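PDB 4R3U: 2-hydroxyisobutanoyl-CoA mutase large subunit, which forms, together with its small cobalamin-binding partner subunit, a mutase that interconverts 2-hydroxyisobutyryl-CoA and (S)-3-hydroxybutyryl-CoA. Local coordinates for residues 249-257 with 267-278; 293-303 with 334-345. All coordinates share one frame; numbering follows the deposited sequence.

Interaction 1: residues 249-257 with 267-278. With 3HC (3-hydroxybutanoyl-coenzyme A), chain E.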
# COMPACT_ATOMS: atom_id res chain seq x y z
N PRO A 249 22.39 -0.66 -23.29
CA PRO A 249 22.36 -1.87 -24.13
C PRO A 249 21.86 -3.17 -23.49
O PRO A 249 21.67 -4.15 -24.20
CB PRO A 249 23.83 -2.01 -24.60
CG PRO A 249 24.61 -1.38 -23.52
CD PRO A 249 23.78 -0.22 -23.03
N ILE A 250 21.70 -3.20 -22.17
CA ILE A 250 21.30 -4.40 -21.44
C ILE A 250 20.71 -4.00 -20.10
O ILE A 250 21.01 -2.95 -19.55
CB ILE A 250 22.56 -5.31 -21.23
CG1 ILE A 250 22.19 -6.72 -20.70
CG2 ILE A 250 23.66 -4.60 -20.35
CD1 ILE A 250 23.36 -7.75 -20.66
N ASN A 251 19.90 -4.89 -19.58
CA ASN A 251 19.34 -4.92 -18.26
C ASN A 251 19.68 -6.33 -17.84
O ASN A 251 19.03 -7.29 -18.32
CB ASN A 251 17.82 -4.73 -18.29
CG ASN A 251 17.36 -3.33 -17.99
OD1 ASN A 251 18.12 -2.36 -17.93
ND2 ASN A 251 16.10 -3.20 -17.83
N ILE A 252 20.78 -6.47 -17.05
CA ILE A 252 21.22 -7.74 -16.45
C ILE A 252 20.13 -8.00 -15.41
O ILE A 252 19.96 -7.21 -14.48
CB ILE A 252 22.66 -7.66 -15.88
CG1 ILE A 252 23.64 -7.14 -16.95
CG2 ILE A 252 23.11 -9.03 -15.36
CD1 ILE A 252 24.90 -6.43 -16.45
N SER A 253 19.32 -9.04 -15.64
CA SER A 253 18.09 -9.28 -14.90
C SER A 253 18.03 -10.35 -13.81
O SER A 253 18.48 -11.47 -13.99
CB SER A 253 16.91 -9.44 -15.86
OG SER A 253 17.00 -8.60 -17.00
N GLY A 254 17.37 -9.99 -12.72
CA GLY A 254 17.11 -10.88 -11.60
C GLY A 254 15.64 -11.22 -11.49
O GLY A 254 15.29 -12.30 -11.00
N TYR A 255 14.77 -10.31 -12.01
CA TYR A 255 13.33 -10.46 -12.01
C TYR A 255 12.85 -11.89 -12.38
O TYR A 255 12.07 -12.51 -11.63
CB TYR A 255 12.66 -9.40 -12.92
CG TYR A 255 11.14 -9.46 -12.88
CD1 TYR A 255 10.42 -8.82 -11.87
CD2 TYR A 255 10.43 -10.22 -13.81
CE1 TYR A 255 9.04 -8.95 -11.77
CE2 TYR A 255 9.04 -10.35 -13.73
CZ TYR A 255 8.35 -9.72 -12.70
OH TYR A 255 6.98 -9.84 -12.62
N HIS A 256 13.29 -12.38 -13.54
CA HIS A 256 12.91 -13.66 -14.11
C HIS A 256 13.42 -14.81 -13.29
O HIS A 256 12.75 -15.84 -13.23
CB HIS A 256 13.39 -13.74 -15.56
CG HIS A 256 13.18 -12.46 -16.31
ND1 HIS A 256 14.14 -11.45 -16.29
CD2 HIS A 256 12.13 -12.06 -17.06
CE1 HIS A 256 13.64 -10.48 -17.04
NE2 HIS A 256 12.44 -10.80 -17.52
N ILE A 257 14.63 -14.66 -12.67
CA ILE A 257 15.23 -15.66 -11.79
C ILE A 257 14.29 -15.79 -10.58
O ILE A 257 13.90 -16.92 -10.23
CB ILE A 257 16.72 -15.31 -11.42
CG1 ILE A 257 17.66 -15.41 -12.66
CG2 ILE A 257 17.26 -16.17 -10.24
CD1 ILE A 257 18.90 -14.52 -12.61
N GLU A 267 18.41 -14.56 -6.69
CA GLU A 267 18.15 -13.48 -7.63
C GLU A 267 19.35 -12.54 -7.72
O GLU A 267 19.95 -12.40 -8.80
CB GLU A 267 16.89 -12.71 -7.21
CG GLU A 267 16.70 -11.49 -8.10
CD GLU A 267 15.66 -10.48 -7.69
OE1 GLU A 267 15.11 -10.61 -6.58
OE2 GLU A 267 15.43 -9.54 -8.48
N ALA A 268 19.71 -11.92 -6.58
CA ALA A 268 20.83 -10.99 -6.44
C ALA A 268 22.16 -11.60 -6.91
O ALA A 268 22.82 -11.04 -7.79
CB ALA A 268 20.95 -10.51 -4.98
N ALA A 269 22.53 -12.75 -6.34
CA ALA A 269 23.80 -13.42 -6.65
C ALA A 269 23.92 -13.95 -8.07
O ALA A 269 24.98 -13.78 -8.66
CB ALA A 269 24.06 -14.53 -5.65
N PHE A 270 22.86 -14.56 -8.63
CA PHE A 270 22.91 -15.11 -10.00
C PHE A 270 22.97 -14.01 -11.07
O PHE A 270 23.61 -14.21 -12.11
CB PHE A 270 21.79 -16.13 -10.26
CG PHE A 270 21.72 -17.34 -9.34
CD1 PHE A 270 22.75 -17.62 -8.45
CD2 PHE A 270 20.64 -18.21 -9.40
CE1 PHE A 270 22.69 -18.74 -7.62
CE2 PHE A 270 20.61 -19.36 -8.60
CZ PHE A 270 21.62 -19.60 -7.71
N THR A 271 22.40 -12.82 -10.78
CA THR A 271 22.43 -11.66 -11.66
C THR A 271 23.85 -11.10 -11.67
O THR A 271 24.39 -10.78 -12.75
CB THR A 271 21.39 -10.61 -11.25
OG1 THR A 271 20.12 -11.24 -11.17
CG2 THR A 271 21.30 -9.45 -12.23
N LEU A 272 24.47 -11.01 -10.48
CA LEU A 272 25.86 -10.57 -10.37
C LEU A 272 26.82 -11.55 -11.05
O LEU A 272 27.76 -11.11 -11.72
CB LEU A 272 26.24 -10.25 -8.93
CG LEU A 272 25.56 -8.99 -8.36
CD1 LEU A 272 26.03 -8.70 -6.96
CD2 LEU A 272 25.78 -7.77 -9.26
N ALA A 273 26.53 -12.88 -10.98
CA ALA A 273 27.33 -13.93 -11.66
C ALA A 273 27.34 -13.69 -13.18
O ALA A 273 28.39 -13.78 -13.81
CB ALA A 273 26.78 -15.31 -11.33
N ASN A 274 26.17 -13.32 -13.73
CA ASN A 274 25.95 -13.00 -15.14
C ASN A 274 26.69 -11.72 -15.54
O ASN A 274 27.33 -11.70 -16.59
CB ASN A 274 24.45 -12.89 -15.44
CG ASN A 274 23.76 -14.24 -15.54
OD1 ASN A 274 24.41 -15.29 -15.66
ND2 ASN A 274 22.43 -14.24 -15.57
N LEU A 275 26.67 -10.69 -14.66
CA LEU A 275 27.39 -9.44 -14.89
C LEU A 275 28.89 -9.72 -15.10
O LEU A 275 29.47 -9.23 -16.08
CB LEU A 275 27.20 -8.44 -13.71
CG LEU A 275 28.26 -7.33 -13.60
CD1 LEU A 275 28.02 -6.20 -14.60
CD2 LEU A 275 28.36 -6.82 -12.21
N ILE A 276 29.51 -10.50 -14.20
CA ILE A 276 30.92 -10.84 -14.27
C ILE A 276 31.30 -11.46 -15.63
O ILE A 276 32.25 -11.00 -16.27
CB ILE A 276 31.35 -11.69 -13.04
CG1 ILE A 276 31.39 -10.80 -11.78
CG2 ILE A 276 32.70 -12.45 -13.30
CD1 ILE A 276 31.10 -11.56 -10.47
N THR A 277 30.49 -12.42 -16.11
CA THR A 277 30.66 -13.11 -17.39
C THR A 277 30.68 -12.09 -18.54
O THR A 277 31.58 -12.14 -19.38
CB THR A 277 29.58 -14.17 -17.54
OG1 THR A 277 29.51 -14.91 -16.33
CG2 THR A 277 29.83 -15.12 -18.70
N TYR A 278 29.71 -11.16 -18.54
CA TYR A 278 29.54 -10.11 -19.54
C TYR A 278 30.70 -9.13 -19.59
O TYR A 278 31.18 -8.84 -20.69
CB TYR A 278 28.19 -9.36 -19.33
CG TYR A 278 26.94 -10.16 -19.70
CD1 TYR A 278 26.89 -10.91 -20.87
CD2 TYR A 278 25.79 -10.08 -18.92
CE1 TYR A 278 25.74 -11.62 -21.23
CE2 TYR A 278 24.63 -10.79 -19.26
CZ TYR A 278 24.60 -11.54 -20.43
OH TYR A 278 23.48 -12.23 -20.81
N1A 3HC E . 19.57 14.12 -10.81
C2A 3HC E . 20.13 14.50 -12.13
N3A 3HC E . 19.80 13.53 -13.17
C4A 3HC E . 19.06 12.42 -12.91
C5A 3HC E . 18.60 12.15 -11.67
C6A 3HC E . 18.88 12.98 -10.64
N6A 3HC E . 18.40 12.65 -9.44
N7A 3HC E . 17.91 11.01 -11.75
C8A 3HC E . 17.93 10.59 -13.01
N9A 3HC E . 18.67 11.44 -13.72
C1B 3HC E . 19.00 11.42 -15.18
C2B 3HC E . 19.85 10.22 -15.56
O2B 3HC E . 21.25 10.49 -15.38
C3B 3HC E . 19.49 10.03 -17.02
O3B 3HC E . 20.22 10.95 -17.87
P3B 3HC E . 20.93 10.51 -19.25
O7A 3HC E . 19.80 10.03 -20.07
O8A 3HC E . 21.53 11.79 -19.70
O9A 3HC E . 21.90 9.48 -18.80
C4B 3HC E . 18.01 10.42 -17.07
O4B 3HC E . 17.77 11.29 -15.93
C5B 3HC E . 17.11 9.17 -17.05
O5B 3HC E . 17.11 8.58 -15.73
P1A 3HC E . 17.66 7.08 -15.41
O1A 3HC E . 18.68 6.65 -16.41
O2A 3HC E . 18.02 7.02 -13.98
O3A 3HC E . 16.23 6.30 -15.58
P2A 3HC E . 15.69 5.50 -16.89
O4A 3HC E . 14.33 5.02 -16.59
O5A 3HC E . 15.92 6.27 -18.13
O6A 3HC E . 16.70 4.28 -16.91
CBP 3HC E . 17.51 2.02 -16.55
CCP 3HC E . 16.71 3.21 -15.95
CDP 3HC E . 18.97 2.48 -16.64
CEP 3HC E . 17.45 0.83 -15.58
CAP 3HC E . 16.97 1.64 -17.97
OAP 3HC E . 17.75 0.62 -18.64
C9P 3HC E . 15.44 1.38 -18.09
O9P 3HC E . 14.65 2.30 -18.30
N8P 3HC E . 15.06 0.09 -18.04
C7P 3HC E . 13.65 -0.29 -18.21
C6P 3HC E . 13.52 -1.79 -18.37
C5P 3HC E . 12.06 -2.25 -18.45
O5P 3HC E . 11.11 -1.47 -18.29
N4P 3HC E . 11.93 -3.55 -18.71
C3P 3HC E . 10.64 -4.21 -18.81
C2P 3HC E . 10.84 -5.67 -18.51
S1P 3HC E . 9.26 -6.58 -18.51
C1 3HC E . 9.94 -8.21 -18.17
O1 3HC E . 10.97 -8.64 -18.69
C2 3HC E . 9.23 -9.05 -17.10
C3 3HC E . 7.95 -9.70 -17.63
O3 3HC E . 7.07 -8.69 -18.13
C4 3HC E . 8.26 -10.73 -18.73
O HOH W 1 21.00 -12.04 -15.18
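Thr271 grips the carbonyl oxygen of Glu267 twice, just where helix 264-283 packs against Gly254: Thr271 N lies 3.2 Å and Thr271 OG1 2.6 Å from Glu267 O, arriving from opposite faces of the carbonyl plane. Strand 252-253 of the TIM barrel leads through the short helix 255-259 into helix 264-283, which packs against the outer side of the strand, while the substrate lies on the inner side. Gly254 suits the crossing because, lacking a side chain, it lets the helix come close, with Gly254 CA 3.1 Å from Thr271 OG1. Gly254 O rests 3.3 Å from Glu267 CG, the start of an extended chain whose buried carboxylate is answered by Lys312 and the backbone N of Val301.

Threonine serves two purposes here. With OG1 turned beside its own N (chi1 -54°) to bond back into the helix, the methyl CG2 stands anti to that N and meets Ile252 CG2 at 3.6 Å. Ile252 lies along the helix, its CG2 also near Asn274 CB and its CD1 against Leu275 CD1. Two residues earlier, the Ile250 CD1 methyl sits over one face of the Tyr278 ring in a CH-pi contact, 4.0 Å from the centroid, while the Tyr278 hydroxyl bonds Asp211. At the other end, Ile257 CG2 leans on Phe270. A water joins the two elements by donating to Ser253 O and accepting from Asn274 ND2, satisfying polar atoms among the hydrocarbon.

The side chains of Tyr255 and His256 leave the backbone away from the helix, and their rings meet the acyl end of the CoA ester; both also touch cobalamin. Asn251 belongs to the same pocket. His256 NE2 donates to the thioester oxygen O1 of the ligand at 2.9 Å, with O1 near the plane of the imidazole.

Interaction 2: residues 293-303 with 334-345. With 3HC (3-hydroxybutanoyl-coenzyme A), chain E.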
# COMPACT_ATOMS: atom_id res chain seq x y z
N ALA A 293 30.90 0.16 -18.63
CA ALA A 293 30.31 -0.04 -17.30
C ALA A 293 29.35 1.07 -16.85
O ALA A 293 28.28 0.73 -16.31
CB ALA A 293 31.38 -0.28 -16.26
N PRO A 294 29.62 2.38 -17.13
CA PRO A 294 28.65 3.43 -16.73
C PRO A 294 27.23 3.25 -17.31
O PRO A 294 26.26 3.62 -16.65
CB PRO A 294 29.29 4.72 -17.26
CG PRO A 294 30.72 4.43 -17.36
CD PRO A 294 30.81 2.99 -17.75
N ARG A 295 27.14 2.64 -18.51
CA ARG A 295 25.91 2.38 -19.26
C ARG A 295 25.25 1.01 -19.03
O ARG A 295 24.13 0.77 -19.52
CB ARG A 295 26.10 2.67 -20.75
CG ARG A 295 25.92 4.15 -21.11
CD ARG A 295 24.46 4.55 -21.07
NE ARG A 295 24.31 5.98 -20.89
CZ ARG A 295 23.22 6.58 -20.45
NH1 ARG A 295 23.19 7.89 -20.31
NH2 ARG A 295 22.14 5.87 -20.15
N LEU A 296 25.90 0.12 -18.25
CA LEU A 296 25.30 -1.16 -17.88
C LEU A 296 24.16 -0.84 -16.93
O LEU A 296 24.20 0.18 -16.22
CB LEU A 296 26.32 -2.08 -17.16
CG LEU A 296 27.50 -2.63 -17.96
CD1 LEU A 296 28.52 -3.27 -17.04
CD2 LEU A 296 27.03 -3.63 -19.01
N ALA A 297 23.13 -1.68 -16.92
CA ALA A 297 21.95 -1.52 -16.07
C ALA A 297 21.39 -2.89 -15.72
O ALA A 297 21.77 -3.90 -16.33
CB ALA A 297 20.90 -0.66 -16.78
N PHE A 298 20.52 -2.91 -14.71
CA PHE A 298 19.92 -4.13 -14.15
C PHE A 298 18.40 -4.06 -14.07
O PHE A 298 17.80 -3.00 -14.27
CB PHE A 298 20.51 -4.37 -12.75
CG PHE A 298 21.99 -4.62 -12.75
CD1 PHE A 298 22.89 -3.55 -12.80
CD2 PHE A 298 22.50 -5.91 -12.76
CE1 PHE A 298 24.26 -3.78 -12.87
CE2 PHE A 298 23.88 -6.13 -12.80
CZ PHE A 298 24.75 -5.07 -12.87
N PHE A 299 17.79 -5.21 -13.80
CA PHE A 299 16.34 -5.33 -13.65
C PHE A 299 16.06 -6.32 -12.53
O PHE A 299 16.42 -7.49 -12.60
CB PHE A 299 15.68 -5.73 -15.00
CG PHE A 299 14.23 -6.17 -14.98
CD1 PHE A 299 13.30 -5.54 -14.15
CD2 PHE A 299 13.78 -7.15 -15.85
CE1 PHE A 299 11.97 -5.93 -14.15
CE2 PHE A 299 12.43 -7.52 -15.87
CZ PHE A 299 11.52 -6.89 -15.04
N PHE A 300 15.43 -5.83 -11.46
CA PHE A 300 15.09 -6.65 -10.29
C PHE A 300 13.59 -6.61 -9.94
O PHE A 300 12.89 -5.69 -10.33
CB PHE A 300 15.94 -6.24 -9.07
CG PHE A 300 17.42 -6.47 -9.30
CD1 PHE A 300 17.93 -7.77 -9.40
CD2 PHE A 300 18.29 -5.40 -9.46
CE1 PHE A 300 19.29 -7.98 -9.65
CE2 PHE A 300 19.65 -5.61 -9.69
CZ PHE A 300 20.14 -6.90 -9.80
N VAL A 301 13.14 -7.61 -9.22
CA VAL A 301 11.76 -7.68 -8.72
C VAL A 301 11.72 -6.92 -7.37
O VAL A 301 12.76 -6.77 -6.70
CB VAL A 301 11.29 -9.17 -8.54
CG1 VAL A 301 12.02 -9.87 -7.39
CG2 VAL A 301 9.79 -9.27 -8.35
N SER A 302 10.53 -6.51 -6.96
CA SER A 302 10.26 -6.01 -5.63
C SER A 302 9.25 -7.02 -5.12
O SER A 302 8.08 -7.02 -5.51
CB SER A 302 9.65 -4.62 -5.65
OG SER A 302 9.42 -4.25 -4.30
N GLN A 303 9.77 -7.99 -4.34
CA GLN A 303 8.98 -9.08 -3.78
C GLN A 303 8.25 -8.66 -2.53
O GLN A 303 8.32 -7.47 -2.12
CB GLN A 303 9.81 -10.36 -3.57
CG GLN A 303 9.53 -11.46 -4.59
CD GLN A 303 8.36 -12.39 -4.24
OE1 GLN A 303 7.82 -12.45 -3.12
NE2 GLN A 303 7.96 -13.17 -5.23
N GLU A 334 30.86 6.30 -12.23
CA GLU A 334 29.64 5.84 -12.92
C GLU A 334 29.68 4.35 -13.24
O GLU A 334 28.63 3.71 -13.37
CB GLU A 334 29.37 6.63 -14.20
CG GLU A 334 29.24 8.13 -14.02
CD GLU A 334 28.67 8.81 -15.25
OE1 GLU A 334 29.15 8.51 -16.37
OE2 GLU A 334 27.73 9.61 -15.10
N SER A 335 30.89 3.78 -13.35
CA SER A 335 31.10 2.35 -13.58
C SER A 335 30.73 1.54 -12.32
O SER A 335 30.48 0.35 -12.41
CB SER A 335 32.57 2.10 -13.90
OG SER A 335 32.91 2.63 -15.16
N MET A 336 30.75 2.19 -11.15
CA MET A 336 30.47 1.55 -9.87
C MET A 336 29.03 1.82 -9.37
O MET A 336 28.58 1.13 -8.44
CB MET A 336 31.55 1.93 -8.84
CG MET A 336 32.97 1.61 -9.31
SD MET A 336 34.24 2.57 -8.46
CE MET A 336 35.10 3.19 -9.83
N ARG A 337 28.29 2.77 -10.01
CA ARG A 337 26.91 3.04 -9.62
C ARG A 337 25.86 2.20 -10.37
O ARG A 337 25.68 2.36 -11.58
CB ARG A 337 26.54 4.54 -9.47
CG ARG A 337 26.67 5.41 -10.71
CD ARG A 337 25.34 5.70 -11.38
NE ARG A 337 25.50 6.24 -12.75
CZ ARG A 337 25.67 5.50 -13.85
NH1 ARG A 337 25.74 4.18 -13.77
NH2 ARG A 337 25.79 6.08 -15.04
N LEU A 338 25.21 1.28 -9.63
CA LEU A 338 24.18 0.39 -10.14
C LEU A 338 22.89 1.16 -10.36
O LEU A 338 22.39 1.81 -9.44
CB LEU A 338 23.96 -0.81 -9.18
CG LEU A 338 22.99 -1.92 -9.63
CD1 LEU A 338 23.49 -3.28 -9.20
CD2 LEU A 338 21.58 -1.69 -9.07
N ARG A 339 22.37 1.10 -11.57
CA ARG A 339 21.10 1.70 -11.97
C ARG A 339 20.21 0.50 -12.28
O ARG A 339 20.69 -0.47 -12.90
CB ARG A 339 21.23 2.61 -13.22
CG ARG A 339 22.14 3.84 -13.06
CD ARG A 339 22.35 4.54 -14.39
NE ARG A 339 22.79 3.57 -15.40
CZ ARG A 339 22.49 3.62 -16.69
NH1 ARG A 339 21.75 4.60 -17.18
NH2 ARG A 339 22.92 2.68 -17.51
N PHE A 340 18.93 0.54 -11.83
CA PHE A 340 18.02 -0.58 -12.06
C PHE A 340 16.56 -0.22 -12.27
O PHE A 340 16.06 0.76 -11.71
CB PHE A 340 18.17 -1.69 -10.97
CG PHE A 340 17.53 -1.42 -9.63
CD1 PHE A 340 18.14 -0.58 -8.70
CD2 PHE A 340 16.34 -2.05 -9.27
CE1 PHE A 340 17.57 -0.37 -7.43
CE2 PHE A 340 15.75 -1.80 -8.02
CZ PHE A 340 16.37 -0.98 -7.11
N HIS A 341 15.89 -1.02 -13.13
CA HIS A 341 14.46 -0.97 -13.36
C HIS A 341 13.93 -2.00 -12.39
O HIS A 341 14.59 -3.02 -12.11
CB HIS A 341 14.09 -1.38 -14.79
CG HIS A 341 12.60 -1.56 -15.00
ND1 HIS A 341 11.73 -0.48 -15.04
CD2 HIS A 341 11.88 -2.69 -15.12
CE1 HIS A 341 10.53 -0.98 -15.18
NE2 HIS A 341 10.56 -2.30 -15.26
N CYS A 342 12.73 -1.75 -11.87
CA CYS A 342 12.10 -2.66 -10.92
C CYS A 342 10.67 -2.96 -11.38
O CYS A 342 9.99 -2.09 -11.93
CB CYS A 342 12.13 -2.05 -9.51
SG CYS A 342 11.60 -3.17 -8.19
N GLN A 343 10.22 -4.18 -11.15
CA GLN A 343 8.85 -4.59 -11.40
C GLN A 343 8.42 -5.27 -10.14
O GLN A 343 9.21 -6.00 -9.54
CB GLN A 343 8.73 -5.52 -12.62
CG GLN A 343 7.27 -5.85 -13.00
CD GLN A 343 7.15 -6.66 -14.27
OE1 GLN A 343 8.08 -6.80 -15.07
NE2 GLN A 343 5.98 -7.19 -14.51
N THR A 344 7.17 -5.01 -9.71
CA THR A 344 6.60 -5.62 -8.53
C THR A 344 6.39 -7.11 -8.81
O THR A 344 6.25 -7.49 -9.99
CB THR A 344 5.37 -4.81 -8.05
OG1 THR A 344 4.34 -4.85 -9.04
CG2 THR A 344 5.71 -3.35 -7.72
N ALA A 345 6.44 -7.97 -7.75
CA ALA A 345 6.29 -9.41 -7.92
C ALA A 345 4.91 -9.88 -8.35
O ALA A 345 3.96 -9.97 -7.54
CB ALA A 345 6.73 -10.14 -6.67
N1A 3HC E . 19.57 14.12 -10.81
C2A 3HC E . 20.13 14.50 -12.13
N3A 3HC E . 19.80 13.53 -13.17
C4A 3HC E . 19.06 12.42 -12.91
C5A 3HC E . 18.60 12.15 -11.67
C6A 3HC E . 18.88 12.98 -10.64
N6A 3HC E . 18.40 12.65 -9.44
N7A 3HC E . 17.91 11.01 -11.75
C8A 3HC E . 17.93 10.59 -13.01
N9A 3HC E . 18.67 11.44 -13.72
C1B 3HC E . 19.00 11.42 -15.18
C2B 3HC E . 19.85 10.22 -15.56
O2B 3HC E . 21.25 10.49 -15.38
C3B 3HC E . 19.49 10.03 -17.02
O3B 3HC E . 20.22 10.95 -17.87
P3B 3HC E . 20.93 10.51 -19.25
O7A 3HC E . 19.80 10.03 -20.07
O8A 3HC E . 21.53 11.79 -19.70
O9A 3HC E . 21.90 9.48 -18.80
C4B 3HC E . 18.01 10.42 -17.07
O4B 3HC E . 17.77 11.29 -15.93
C5B 3HC E . 17.11 9.17 -17.05
O5B 3HC E . 17.11 8.58 -15.73
P1A 3HC E . 17.66 7.08 -15.41
O1A 3HC E . 18.68 6.65 -16.41
O2A 3HC E . 18.02 7.02 -13.98
O3A 3HC E . 16.23 6.30 -15.58
P2A 3HC E . 15.69 5.50 -16.89
O4A 3HC E . 14.33 5.02 -16.59
O5A 3HC E . 15.92 6.27 -18.13
O6A 3HC E . 16.70 4.28 -16.91
CBP 3HC E . 17.51 2.02 -16.55
CCP 3HC E . 16.71 3.21 -15.95
CDP 3HC E . 18.97 2.48 -16.64
CEP 3HC E . 17.45 0.83 -15.58
CAP 3HC E . 16.97 1.64 -17.97
OAP 3HC E . 17.75 0.62 -18.64
C9P 3HC E . 15.44 1.38 -18.09
O9P 3HC E . 14.65 2.30 -18.30
N8P 3HC E . 15.06 0.09 -18.04
C7P 3HC E . 13.65 -0.29 -18.21
C6P 3HC E . 13.52 -1.79 -18.37
C5P 3HC E . 12.06 -2.25 -18.45
O5P 3HC E . 11.11 -1.47 -18.29
N4P 3HC E . 11.93 -3.55 -18.71
C3P 3HC E . 10.64 -4.21 -18.81
C2P 3HC E . 10.84 -5.67 -18.51
S1P 3HC E . 9.26 -6.58 -18.51
C1 3HC E . 9.94 -8.21 -18.17
O1 3HC E . 10.97 -8.64 -18.69
C2 3HC E . 9.23 -9.05 -17.10
C3 3HC E . 7.95 -9.70 -17.63
O3 3HC E . 7.07 -8.69 -18.13
C4 3HC E . 8.26 -10.73 -18.73
O HOH W 2 19.55 5.60 -18.73
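Strands 298-302 and 340-344 run parallel in the TIM barrel, their axes 4.5 Å apart at 27°, as the two strands of a beta-alpha-beta unit linked by helix 306-327. Six backbone bonds, from Phe298 N to Arg339 O through Ala345 N to Ser302 O, zip them together.

Phe298, Phe300, Phe340 and Cys342 face the surrounding helices, where apolar groups belong. Leu338 CD1 sits over one face of the Phe298 ring in a CH-pi contact, and Phe300 turns its edge toward the face of Phe340 in an offset edge-to-face pair, centroids 5.9 Å apart. On the inner side, Phe299 and His341 lie side by side, with Phe299 CD1 3.3 Å from His341 CD2. His341, steadied by Ser375, lays its ring face beneath the ligand's O5P. Gln343, held by Asn379, sets its amide nearly coplanar with the Phe299 ring, OE1 3.4 Å from Phe299 CZ.

Arg295, whose positive charge suits the 3'-phosphate, bonds its oxygen O9A through NH1. Arg339 NH2 reaches Leu296 O at 3.1 Å as well as Asn248, with a pantetheine methyl over its guanidinium. The neighbouring Arg337 guanidinium has Arg339 CD over its centre and holds Pro294 O end-on, NH1 and NH2 each 3.0 Å from that oxygen.

How the interactions relate
Both interactions are buried and share the barrel sheet, since strand 252-253 of interaction 1 neighbours strand 298-302 of interaction 2. Backbone pairs join them: Ile252 N lies 2.8 Å from Ala297 O, and Gly254 N 2.7 Å from Phe299 O, both probable hydrogen bonds. Their chemistry differs with position. Interaction 1 is helix against strand, held by branched apolar side chains and a bridging water, whereas interaction 2 is strand against strand, held mainly by backbone bonds, with arginines at the phosphate end. Phe300 meets Glu267 and Thr271 of the helix, continuing its outer packing. Inside, Phe299 meets Tyr255 and His256, and both interactions line one CoA-ester pocket.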